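Glutamate ABC superfamily ATP binding cassette transporter, binding protein (Enterococcus faecium DO, PDB 5EYF) binds L-glutamate in a cleft between two alpha/beta lobes and probably delivers it, as a solute-binding protein, to an ABC transporter in the membrane. Local coordinates at residues E61-T66 with G77-I82; D121-S126 with G168-T173; K51-D56 with E209-A214. All coordinates share one frame; numbering follows the deposited sequence.

Contact 1: residues E61-T66 with G77-I82; sequences EFVEVT and GNIDAI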
ATOM      1  N   GLU B  61     -17.874   8.977  20.447  0.55 28.34           N
ATOM      2  CA  GLU B  61     -18.575  10.128  19.919  0.55 29.25           C
ATOM      3  C   GLU B  61     -18.018  10.421  18.537  0.55 27.26           C
ATOM      4  O   GLU B  61     -16.802  10.367  18.331  0.55 26.68           O
ATOM      5  CB  GLU B  61     -18.427  11.355  20.822  0.55 32.05           C
ATOM      6  CG  GLU B  61     -19.411  12.453  20.473  0.55 35.79           C
ATOM      7  CD  GLU B  61     -20.851  11.998  20.649  0.55 39.31           C
ATOM      8  OE1 GLU B  61     -21.074  11.034  21.418  0.55 40.66           O
ATOM      9  OE2 GLU B  61     -21.754  12.592  20.018  0.55 40.75           O
ATOM     10  N   PHE B  62     -18.908  10.696  17.589  1.00 26.01           N
ATOM     11  CA  PHE B  62     -18.507  11.031  16.233  1.00 25.26           C
ATOM     12  C   PHE B  62     -18.827  12.490  15.915  1.00 24.76           C
ATOM     13  O   PHE B  62     -19.884  13.014  16.300  1.00 28.20           O
ATOM     14  CB  PHE B  62     -19.175  10.089  15.234  1.00 25.32           C
ATOM     15  CG  PHE B  62     -18.677   8.665  15.342  1.00 24.26           C
ATOM     16  CD1 PHE B  62     -17.415   8.315  14.834  1.00 24.26           C
ATOM     17  CD2 PHE B  62     -19.440   7.682  15.943  1.00 24.12           C
ATOM     18  CE1 PHE B  62     -16.936   7.029  14.950  1.00 25.17           C
ATOM     19  CE2 PHE B  62     -18.950   6.370  16.047  1.00 25.36           C
ATOM     20  CZ  PHE B  62     -17.698   6.050  15.558  1.00 25.53           C
ATOM     21  N   VAL B  63     -17.875  13.132  15.245  1.00 23.91           N
ATOM     22  CA  VAL B  63     -17.954  14.518  14.796  1.00 24.05           C
ATOM     23  C   VAL B  63     -17.648  14.538  13.309  1.00 24.10           C
ATOM     24  O   VAL B  63     -16.655  13.941  12.860  1.00 22.67           O
ATOM     25  CB  VAL B  63     -16.965  15.426  15.562  1.00 25.31           C
ATOM     26  CG1 VAL B  63     -16.869  16.812  14.938  1.00 26.00           C
ATOM     27  CG2 VAL B  63     -17.328  15.501  17.037  1.00 26.89           C
ATOM     28  N   GLU B  64     -18.477  15.223  12.536  1.00 26.82           N
ATOM     29  CA  GLU B  64     -18.223  15.303  11.105  1.00 27.30           C
ATOM     30  C   GLU B  64     -16.962  16.115  10.812  1.00 27.50           C
ATOM     31  O   GLU B  64     -16.813  17.251  11.284  1.00 29.65           O
ATOM     32  CB  GLU B  64     -19.414  15.925  10.371  1.00 31.67           C
ATOM     33  CG  GLU B  64     -19.041  16.151   8.915  1.00 33.52           C
ATOM     34  CD  GLU B  64     -20.185  16.514   7.997  1.00 37.73           C
ATOM     35  OE1 GLU B  64     -21.240  16.964   8.472  1.00 38.21           O
ATOM     36  OE2 GLU B  64     -20.005  16.357   6.765  1.00 40.28           O
ATOM     37  N   VAL B  65     -16.075  15.550   9.982  1.00 25.76           N
ATOM     38  CA  VAL B  65     -14.985  16.305   9.377  1.00 25.32           C
ATOM     39  C   VAL B  65     -15.071  16.164   7.861  1.00 25.14           C
ATOM     40  O   VAL B  65     -15.686  15.234   7.327  1.00 26.87           O
ATOM     41  CB  VAL B  65     -13.596  15.826   9.860  1.00 25.18           C
ATOM     42  CG1 VAL B  65     -13.529  15.829  11.377  1.00 25.40           C
ATOM     43  CG2 VAL B  65     -13.266  14.436   9.280  1.00 23.98           C
ATOM     44  N   THR B  66     -14.422  17.094   7.169  1.00 26.09           N
ATOM     45  CA  THR B  66     -14.151  16.978   5.749  1.00 26.39           C
ATOM     46  C   THR B  66     -12.636  16.911   5.556  1.00 26.69           C
ATOM     47  O   THR B  66     -11.857  17.098   6.493  1.00 27.62           O
ATOM     48  CB  THR B  66     -14.713  18.165   4.968  1.00 29.63           C
ATOM     49  OG1 THR B  66     -13.931  19.328   5.276  1.00 30.72           O
ATOM     50  CG2 THR B  66     -16.178  18.409   5.350  1.00 30.61           C
ATOM     51  N   GLY B  77      -8.494  20.505  19.090  1.00 26.87           N
ATOM     52  CA  GLY B  77      -9.022  19.709  20.180  1.00 26.17           C
ATOM     53  C   GLY B  77     -10.497  19.375  20.099  1.00 26.97           C
ATOM     54  O   GLY B  77     -11.027  18.773  21.044  1.00 29.89           O
ATOM     55  N   ASN B  78     -11.173  19.709  18.993  1.00 25.97           N
ATOM     56  CA  ASN B  78     -12.594  19.384  18.867  1.00 26.97           C
ATOM     57  C   ASN B  78     -12.819  17.888  18.814  1.00 25.11           C
ATOM     58  O   ASN B  78     -13.908  17.408  19.156  1.00 25.60           O
ATOM     59  CB  ASN B  78     -13.203  19.990  17.598  1.00 27.82           C
ATOM     60  CG  ASN B  78     -13.162  21.485  17.581  1.00 29.68           C
ATOM     61  OD1 ASN B  78     -12.133  22.093  17.878  1.00 30.51           O
ATOM     62  ND2 ASN B  78     -14.285  22.098  17.200  1.00 29.45           N
ATOM     63  N   ILE B  79     -11.833  17.157  18.298  1.00 23.03           N
ATOM     64  CA  ILE B  79     -11.867  15.710  18.189  1.00 22.00           C
ATOM     65  C   ILE B  79     -10.527  15.204  18.700  1.00 21.56           C
ATOM     66  O   ILE B  79      -9.540  15.942  18.729  1.00 22.52           O
ATOM     67  CB  ILE B  79     -12.102  15.246  16.737  1.00 21.67           C
ATOM     68  CG1 ILE B  79     -11.050  15.878  15.830  1.00 21.63           C
ATOM     69  CG2 ILE B  79     -13.490  15.635  16.285  1.00 23.54           C
ATOM     70  CD1 ILE B  79     -11.169  15.489  14.367  1.00 21.52           C
ATOM     71  N   ASP B  80     -10.507  13.930  19.116  1.00 20.67           N
ATOM     72  CA  ASP B  80      -9.301  13.287  19.631  1.00 19.68           C
ATOM     73  C   ASP B  80      -8.489  12.628  18.528  1.00 19.65           C
ATOM     74  O   ASP B  80      -7.270  12.439  18.672  1.00 20.67           O
ATOM     75  CB  ASP B  80      -9.672  12.218  20.678  1.00 19.71           C
ATOM     76  CG  ASP B  80     -10.431  12.799  21.867  1.00 22.51           C
ATOM     77  OD1 ASP B  80     -10.153  13.972  22.261  1.00 23.66           O
ATOM     78  OD2 ASP B  80     -11.318  12.070  22.388  1.00 23.37           O
ATOM     79  N   ALA B  81      -9.147  12.229  17.449  1.00 18.82           N
ATOM     80  CA  ALA B  81      -8.467  11.515  16.375  1.00 17.85           C
ATOM     81  C   ALA B  81      -9.284  11.681  15.108  1.00 18.39           C
ATOM     82  O   ALA B  81     -10.519  11.814  15.171  1.00 19.59           O
ATOM     83  CB  ALA B  81      -8.304  10.016  16.724  1.00 18.79           C
ATOM     84  N   ILE B  82      -8.586  11.669  13.961  1.00 18.25           N
ATOM     85  CA  ILE B  82      -9.214  11.641  12.642  1.00 16.87           C
ATOM     86  C   ILE B  82      -9.156  10.224  12.109  1.00 16.47           C
ATOM     87  O   ILE B  82      -8.064   9.654  11.967  1.00 17.56           O
ATOM     88  CB  ILE B  82      -8.518  12.562  11.635  1.00 17.51           C
ATOM     89  CG1 ILE B  82      -8.461  14.013  12.098  1.00 17.60           C
ATOM     90  CG2 ILE B  82      -9.226  12.455  10.292  1.00 17.34           C
ATOM     91  CD1 ILE B  82      -7.446  14.834  11.242  1.00 18.31           C
TER

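Contact 2: residues D121-S126 with G168-T173; sequences DDLNAS and GDAMTT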
ATOM      1  N   ASP B 121      -2.979   7.431 -18.124  1.00 26.11           N
ATOM      2  CA  ASP B 121      -2.162   7.780 -19.278  1.00 27.99           C
ATOM      3  C   ASP B 121      -2.974   8.473 -20.373  1.00 27.80           C
ATOM      4  O   ASP B 121      -2.397   9.130 -21.243  1.00 28.64           O
ATOM      5  CB  ASP B 121      -1.472   6.523 -19.843  1.00 34.07           C
ATOM      6  CG  ASP B 121      -0.400   5.949 -18.904  1.00 39.57           C
ATOM      7  OD1 ASP B 121       0.066   6.691 -18.016  1.00 41.26           O
ATOM      8  OD2 ASP B 121       0.005   4.760 -19.076  1.00 42.05           O
ATOM      9  N   ASP B 122      -4.290   8.351 -20.348  1.00 28.01           N
ATOM     10  CA  ASP B 122      -5.166   8.948 -21.352  1.00 27.21           C
ATOM     11  C   ASP B 122      -5.673  10.339 -20.967  1.00 27.46           C
ATOM     12  O   ASP B 122      -6.536  10.881 -21.655  1.00 28.27           O
ATOM     13  CB  ASP B 122      -6.370   8.031 -21.593  1.00 28.90           C
ATOM     14  CG  ASP B 122      -5.992   6.751 -22.317  1.00 31.07           C
ATOM     15  OD1 ASP B 122      -4.967   6.768 -23.033  1.00 31.82           O
ATOM     16  OD2 ASP B 122      -6.716   5.729 -22.179  1.00 31.41           O
ATOM     17  N   LEU B 123      -5.203  10.903 -19.870  1.00 24.55           N
ATOM     18  CA  LEU B 123      -5.562  12.258 -19.493  1.00 26.36           C
ATOM     19  C   LEU B 123      -4.554  13.236 -20.080  1.00 29.77           C
ATOM     20  O   LEU B 123      -3.340  12.984 -20.075  1.00 32.32           O
ATOM     21  CB  LEU B 123      -5.611  12.386 -17.973  1.00 25.28           C
ATOM     22  CG  LEU B 123      -6.629  11.447 -17.313  1.00 24.92           C
ATOM     23  CD1 LEU B 123      -6.598  11.594 -15.778  1.00 25.73           C
ATOM     24  CD2 LEU B 123      -8.045  11.709 -17.853  1.00 25.42           C
ATOM     25  N   ASN B 124      -5.060  14.350 -20.591  1.00 28.56           N
ATOM     26  CA  ASN B 124      -4.232  15.287 -21.339  1.00 29.93           C
ATOM     27  C   ASN B 124      -4.959  16.629 -21.385  1.00 31.60           C
ATOM     28  O   ASN B 124      -6.033  16.792 -20.797  1.00 32.12           O
ATOM     29  CB  ASN B 124      -3.965  14.738 -22.742  1.00 30.24           C
ATOM     30  CG  ASN B 124      -5.264  14.438 -23.487  1.00 31.59           C
ATOM     31  OD1 ASN B 124      -6.063  15.342 -23.722  1.00 32.03           O
ATOM     32  ND2 ASN B 124      -5.499  13.164 -23.813  1.00 30.11           N
ATOM     33  N   ALA B 125      -4.394  17.582 -22.134  1.00 33.37           N
ATOM     34  CA  ALA B 125      -4.950  18.928 -22.189  1.00 34.47           C
ATOM     35  C   ALA B 125      -6.380  18.960 -22.704  1.00 35.63           C
ATOM     36  O   ALA B 125      -7.091  19.942 -22.459  1.00 37.29           O
ATOM     37  CB  ALA B 125      -4.075  19.827 -23.061  1.00 34.73           C
ATOM     38  N   SER B 126      -6.820  17.925 -23.416  1.00 34.96           N
ATOM     39  CA  SER B 126      -8.186  17.901 -23.922  1.00 35.30           C
ATOM     40  C   SER B 126      -9.189  17.285 -22.956  1.00 34.30           C
ATOM     41  O   SER B 126     -10.392  17.332 -23.241  1.00 34.97           O
ATOM     42  CB  SER B 126      -8.248  17.132 -25.236  1.00 36.37           C
ATOM     43  OG  SER B 126      -7.371  17.685 -26.216  1.00 37.12           O
ATOM     44  N   GLY B 168     -17.081  16.978 -16.740  1.00 26.48           N
ATOM     45  CA  GLY B 168     -15.736  16.457 -16.821  1.00 26.29           C
ATOM     46  C   GLY B 168     -15.788  15.112 -17.510  1.00 24.84           C
ATOM     47  O   GLY B 168     -16.862  14.531 -17.697  1.00 24.87           O
ATOM     48  N   ASP B 169     -14.599  14.626 -17.887  1.00 22.64           N
ATOM     49  CA  ASP B 169     -14.462  13.368 -18.593  1.00 22.41           C
ATOM     50  C   ASP B 169     -14.168  12.206 -17.657  1.00 21.46           C
ATOM     51  O   ASP B 169     -14.411  11.051 -18.031  1.00 23.98           O
ATOM     52  CB  ASP B 169     -13.331  13.462 -19.634  1.00 24.22           C
ATOM     53  CG  ASP B 169     -13.534  14.583 -20.644  1.00 27.30           C
ATOM     54  OD1 ASP B 169     -14.386  14.441 -21.546  1.00 30.36           O
ATOM     55  OD2 ASP B 169     -12.832  15.611 -20.551  1.00 27.92           O
ATOM     56  N   ALA B 170     -13.660  12.489 -16.457  1.00 18.64           N
ATOM     57  CA  ALA B 170     -13.296  11.461 -15.493  1.00 17.27           C
ATOM     58  C   ALA B 170     -13.340  12.074 -14.109  1.00 17.27           C
ATOM     59  O   ALA B 170     -13.126  13.276 -13.953  1.00 19.03           O
ATOM     60  CB  ALA B 170     -11.886  10.883 -15.760  1.00 17.75           C
HETATM   61  N   MSE B 171     -13.689  11.254 -13.120  1.00 16.74           N
HETATM   62  CA  MSE B 171     -13.623  11.671 -11.730  1.00 16.46           C
HETATM   63  C   MSE B 171     -12.492  10.909 -11.059  1.00 16.14           C
HETATM   64  O   MSE B 171     -12.291   9.736 -11.354  1.00 17.38           O
HETATM   65  CB  MSE B 171     -14.958  11.426 -11.017  1.00 18.93           C
HETATM   66  CG  MSE B 171     -14.892  11.625  -9.523  1.00 20.42           C
HETATM   67 SE   MSE B 171     -16.665  11.369  -8.790  0.76 25.13          SE
HETATM   68  CE  MSE B 171     -16.128  11.630  -6.898  1.00 25.42           C
ATOM     69  N   THR B 172     -11.776  11.568 -10.157  1.00 15.22           N
ATOM     70  CA  THR B 172     -10.681  10.916  -9.450  1.00 15.50           C
ATOM     71  C   THR B 172     -10.761  11.128  -7.945  1.00 16.36           C
ATOM     72  O   THR B 172     -11.132  12.209  -7.466  1.00 19.09           O
ATOM     73  CB  THR B 172      -9.324  11.396 -10.013  1.00 15.52           C
ATOM     74  OG1 THR B 172      -8.294  10.538  -9.508  1.00 16.81           O
ATOM     75  CG2 THR B 172      -8.997  12.835  -9.644  1.00 17.29           C
ATOM     76  N   THR B 173     -10.468  10.048  -7.211  1.00 16.09           N
ATOM     77  CA  THR B 173     -10.214  10.043  -5.776  1.00 16.94           C
ATOM     78  C   THR B 173      -9.807   8.604  -5.489  1.00 17.43           C
ATOM     79  O   THR B 173      -9.427   7.886  -6.426  1.00 15.88           O
ATOM     80  CB  THR B 173     -11.415  10.530  -4.927  1.00 18.44           C
ATOM     81  OG1 THR B 173     -11.076  10.482  -3.527  1.00 19.64           O
ATOM     82  CG2 THR B 173     -12.674   9.685  -5.138  1.00 19.54           C
TER

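Contact 3: residues K51-D56 with E209-A214; sequences KKILGD and ENFLKA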
ATOM      1  N   LYS B  51     -13.227   0.324  22.200  1.00 18.71           N
ATOM      2  CA  LYS B  51     -13.446  -0.756  23.165  1.00 20.77           C
ATOM      3  C   LYS B  51     -12.129  -1.375  23.643  1.00 20.26           C
ATOM      4  O   LYS B  51     -12.031  -1.811  24.804  1.00 20.34           O
ATOM      5  CB  LYS B  51     -14.360  -1.827  22.558  1.00 23.52           C
ATOM      6  CG  LYS B  51     -15.787  -1.343  22.259  1.00 26.13           C
ATOM      7  CD  LYS B  51     -16.490  -0.798  23.507  1.00 28.51           C
ATOM      8  CE  LYS B  51     -17.998  -0.635  23.260  1.00 30.25           C
ATOM      9  NZ  LYS B  51     -18.715   0.122  24.343  1.00 30.11           N
ATOM     10  N   LYS B  52     -11.116  -1.446  22.779  1.00 20.43           N
ATOM     11  CA  LYS B  52      -9.808  -1.915  23.234  1.00 20.63           C
ATOM     12  C   LYS B  52      -9.196  -0.951  24.247  1.00 20.57           C
ATOM     13  O   LYS B  52      -8.608  -1.380  25.248  1.00 22.45           O
ATOM     14  CB  LYS B  52      -8.853  -2.094  22.044  1.00 20.53           C
ATOM     15  CG  LYS B  52      -9.242  -3.179  21.037  1.00 20.73           C
ATOM     16  CD  LYS B  52      -9.399  -4.543  21.682  1.00 22.03           C
ATOM     17  CE  LYS B  52      -9.431  -5.624  20.614  1.00 23.39           C
ATOM     18  NZ  LYS B  52      -9.812  -6.920  21.273  1.00 24.83           N
ATOM     19  N   ILE B  53      -9.293   0.358  23.997  1.00 21.00           N
ATOM     20  CA  ILE B  53      -8.601   1.314  24.853  1.00 21.53           C
ATOM     21  C   ILE B  53      -9.313   1.444  26.188  1.00 23.03           C
ATOM     22  O   ILE B  53      -8.690   1.378  27.261  1.00 24.72           O
ATOM     23  CB  ILE B  53      -8.479   2.679  24.144  1.00 19.79           C
ATOM     24  CG1 ILE B  53      -7.650   2.532  22.874  1.00 20.85           C
ATOM     25  CG2 ILE B  53      -7.912   3.770  25.102  1.00 20.30           C
ATOM     26  CD1 ILE B  53      -7.469   3.857  22.111  1.00 20.43           C
ATOM     27  N   LEU B  54     -10.630   1.642  26.144  1.00 22.39           N
ATOM     28  CA  LEU B  54     -11.412   1.955  27.326  1.00 23.56           C
ATOM     29  C   LEU B  54     -12.088   0.744  27.935  1.00 24.65           C
ATOM     30  O   LEU B  54     -12.578   0.834  29.067  1.00 26.90           O
ATOM     31  CB  LEU B  54     -12.483   2.989  26.975  1.00 23.62           C
ATOM     32  CG  LEU B  54     -11.971   4.318  26.422  1.00 24.04           C
ATOM     33  CD1 LEU B  54     -13.142   5.287  26.186  1.00 23.75           C
ATOM     34  CD2 LEU B  54     -10.919   4.935  27.371  1.00 24.32           C
ATOM     35  N   GLY B  55     -12.153  -0.362  27.222  1.00 24.85           N
ATOM     36  CA  GLY B  55     -12.871  -1.515  27.718  1.00 24.78           C
ATOM     37  C   GLY B  55     -14.316  -1.524  27.272  1.00 27.74           C
ATOM     38  O   GLY B  55     -14.785  -0.672  26.507  1.00 27.10           O
ATOM     39  N   ASP B  56     -15.029  -2.523  27.803  1.00 31.03           N
ATOM     40  CA  ASP B  56     -16.355  -2.907  27.317  1.00 34.44           C
ATOM     41  C   ASP B  56     -17.313  -1.737  27.210  1.00 33.17           C
ATOM     42  O   ASP B  56     -18.074  -1.637  26.240  1.00 33.29           O
ATOM     43  CB  ASP B  56     -16.986  -3.942  28.249  1.00 37.66           C
ATOM     44  CG  ASP B  56     -16.498  -5.336  27.990  1.00 41.74           C
ATOM     45  OD1 ASP B  56     -15.827  -5.557  26.954  1.00 42.63           O
ATOM     46  OD2 ASP B  56     -16.814  -6.209  28.829  1.00 42.14           O
ATOM     47  N   GLU B 209       1.189  11.529  22.678  1.00 26.66           N
ATOM     48  CA  GLU B 209       1.892  10.281  22.398  1.00 25.67           C
ATOM     49  C   GLU B 209       1.317   9.101  23.172  1.00 25.27           C
ATOM     50  O   GLU B 209       1.338   7.969  22.671  1.00 25.37           O
ATOM     51  CB  GLU B 209       3.378  10.451  22.700  1.00 28.48           C
ATOM     52  CG  GLU B 209       4.073  11.431  21.767  1.00 31.07           C
ATOM     53  CD  GLU B 209       4.058  12.863  22.222  1.00 32.11           C
ATOM     54  OE1 GLU B 209       3.402  13.191  23.233  1.00 31.97           O
ATOM     55  OE2 GLU B 209       4.734  13.680  21.558  1.00 33.02           O
ATOM     56  N   ASN B 210       0.791   9.326  24.378  1.00 24.00           N
ATOM     57  CA  ASN B 210       0.221   8.200  25.113  1.00 24.44           C
ATOM     58  C   ASN B 210      -1.038   7.688  24.430  1.00 23.87           C
ATOM     59  O   ASN B 210      -1.250   6.473  24.352  1.00 23.60           O
ATOM     60  CB  ASN B 210      -0.082   8.585  26.558  1.00 25.90           C
ATOM     61  CG  ASN B 210       1.177   8.873  27.372  1.00 30.98           C
ATOM     62  OD1 ASN B 210       2.231   8.270  27.162  1.00 32.42           O
ATOM     63  ND2 ASN B 210       1.069   9.815  28.291  1.00 33.84           N
ATOM     64  N   PHE B 211      -1.877   8.597  23.908  1.00 22.79           N
ATOM     65  CA  PHE B 211      -3.067   8.170  23.169  1.00 20.20           C
ATOM     66  C   PHE B 211      -2.682   7.482  21.861  1.00 20.61           C
ATOM     67  O   PHE B 211      -3.261   6.449  21.494  1.00 20.52           O
ATOM     68  CB  PHE B 211      -3.973   9.377  22.926  1.00 20.66           C
ATOM     69  CG  PHE B 211      -5.246   9.073  22.191  1.00 20.08           C
ATOM     70  CD1 PHE B 211      -6.138   8.133  22.666  1.00 21.75           C
ATOM     71  CD2 PHE B 211      -5.560   9.751  21.020  1.00 21.08           C
ATOM     72  CE1 PHE B 211      -7.315   7.860  21.985  1.00 22.99           C
ATOM     73  CE2 PHE B 211      -6.745   9.493  20.336  1.00 21.80           C
ATOM     74  CZ  PHE B 211      -7.625   8.540  20.814  1.00 22.88           C
ATOM     75  N   LEU B 212      -1.684   8.024  21.162  1.00 19.86           N
ATOM     76  CA  LEU B 212      -1.199   7.389  19.936  1.00 19.01           C
ATOM     77  C   LEU B 212      -0.750   5.953  20.204  1.00 19.43           C
ATOM     78  O   LEU B 212      -1.110   5.028  19.462  1.00 19.54           O
ATOM     79  CB  LEU B 212      -0.054   8.212  19.333  1.00 18.85           C
ATOM     80  CG  LEU B 212       0.640   7.589  18.123  1.00 18.59           C
ATOM     81  CD1 LEU B 212      -0.304   7.422  16.925  1.00 21.28           C
ATOM     82  CD2 LEU B 212       1.834   8.457  17.725  1.00 20.19           C
ATOM     83  N   LYS B 213       0.031   5.748  21.269  0.55 20.42           N
ATOM     84  CA  LYS B 213       0.465   4.401  21.628  0.55 21.86           C
ATOM     85  C   LYS B 213      -0.725   3.498  21.927  0.55 20.80           C
ATOM     86  O   LYS B 213      -0.730   2.324  21.539  0.55 20.24           O
ATOM     87  CB  LYS B 213       1.402   4.443  22.839  0.55 24.69           C
ATOM     88  CG  LYS B 213       2.840   4.805  22.523  0.55 28.53           C
ATOM     89  CD  LYS B 213       3.719   4.798  23.779  0.55 31.42           C
ATOM     90  CE  LYS B 213       4.310   6.171  24.067  0.55 32.86           C
ATOM     91  NZ  LYS B 213       5.157   6.672  22.961  0.55 32.96           N
ATOM     92  N   ALA B 214      -1.738   4.033  22.618  1.00 19.51           N
ATOM     93  CA  ALA B 214      -2.946   3.262  22.907  1.00 18.63           C
ATOM     94  C   ALA B 214      -3.682   2.860  21.628  1.00 18.01           C
ATOM     95  O   ALA B 214      -4.187   1.736  21.528  1.00 18.50           O
ATOM     96  CB  ALA B 214      -3.875   4.067  23.822  1.00 19.16           C
TER

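Contact 1: residues E61-T66 with G77-I82
I79 reaches across to V63 and V65 with its two branches, and the contact is entirely apolar at its centre. The CB of I79 points toward the facing strand and branches there, one arm going to each valine. The short branch, CG2, is directed at V63 and lies against the whole fork of that side chain: it is 3.6 Å from V63 CB, 3.8 Å from V63 CG1 and 3.9 Å from V63 CG2. One methyl thus fills the saddle of the other residue, with the two side chains slanting past one another. The longer branch begins at CG1, which chi1 of 55° wedges between the backbone N and the carbonyl carbon of I79. CG1 itself serves as a spacer, and the extended chi2 of 180° carries CD1 onward to V65, where it meets V65 CG1 at 3.8 Å. From another direction the same CD1 is touched by I82, whose CG1 lies 3.8 Å away, so the methyl rests in a corner made by one residue of each segment. I79 and V65 are both buried, whereas V63 lies nearer the surface, beside the backbone of N78. The amide of N78 turns to its own neighbour, with OD1 bonded to N76 ND2. Just ahead, G77 ends helix 70-75 in a Schellman motif, and its positive phi turns the chain back toward the sheet. In that sheet strand 16-21 lies between strands 59-64 and 81-82, all parallel, and helix 70-75 makes the beta-alpha-beta crossover between the two outer strands. I79 therefore packs where the crossover returns, while V63 also touches I18 of the central strand and V65 and I82 both lean on R70 of the connecting helix.

Contact 2: residues D121-S126 with G168-T173
L123 and A170 meet loosely, methyl to methyl, with L123 CD2 4.5 Å from A170 CB. The two approach differently: the CB of A170 points toward the facing loop, whereas L123 leaves its backbone across that direction and only the end of its side chain comes nearer. The other leucine methyl, CD1, stays farther from A170, so a single branch makes the contact. Both residues are buried, and L123 is further enclosed by V129 of strand 128-132 and I141 of helix 136-144. At the outer end D169 turns its carboxylate toward the loop, chi1 of -57° setting CG beside the backbone N. OD2 comes within 4.0 Å of S126 O, but these are two acceptors and form no bond; OD2 is instead satisfied by the backbone N of T128. The loop is shaped by its own Asx turn, in which N124 OD1 accepts from S126 N at 2.7 Å. The donor lies in the carbonyl plane of the amide, with a C=O...N angle of 149°. Elsewhere in the loop D122 forms a salt bridge with K118 of the second subunit. The Asx turn and the aspartate's bond to T128 lie where the chain enters strand 128-132, which runs parallel to strand 170-172 in the mixed sheet of this lobe, as in the alpha/beta fold of family 3 solute-binding proteins.

Contact 3: residues K51-D56 with E209-A214
K51 NZ is gripped by two backbone carbonyls beyond the end of its helix, those of D56 and G58. It lies 2.7 Å from D56 O, approaching with a C=O...N angle of 139° and tilted 32° out of the carbonyl plane. The lysine thus ties the last turn of helix 41-54 to the chain that leaves it at G55, a residue with positive phi. Across the contact the work falls to I53, whose side chain points at helix 209-225. Chi2 near 180° stretches it out, so that CD1 reaches the second helix as a single probing methyl. It touches A214 CB at 4.0 Å and F211 CE1 at 4.0 Å, meeting the phenyl ring obliquely. Behind it, I53 CG1 lies over the backbone of A214, 3.8 Å from A214 O, a van der Waals approach to the helix surface. The small side chain of A214 is consistent with so close an approach of the isoleucine to the helix backbone. F211 enters from one turn earlier, its CG opposite the backbone N (chi1 -179°), which swings the ring toward I53. L8 and I17 also border the isoleucine, and K52 adds a salt bridge to D225 farther along the second helix. Two helices distant in sequence are thereby packed together, consistent with the bilobed binding-protein fold, in which the C-terminal chain returns to complete the first lobe.

Contacts 1 and 3 share one lobe, their centres 16 Å apart, and F211 joins them directly: its CE2 lies 3.4 Å from D80 O and 4.0 Å from A81 CB. Contact 2 belongs to the other lobe, with its centre 33 Å from that of contact 1 and 42 Å from that of contact 3. The bound glutamate sits between the lobes. Contact 1 comes nearest to it, since the side chain of V65 is about 8 Å from the ligand and about 4 Å from those of the glutamate-binding residues K22 and R70. Contact 2 lies away from the pocket, although its segment 168-173 leads directly to the ligand-binding D174.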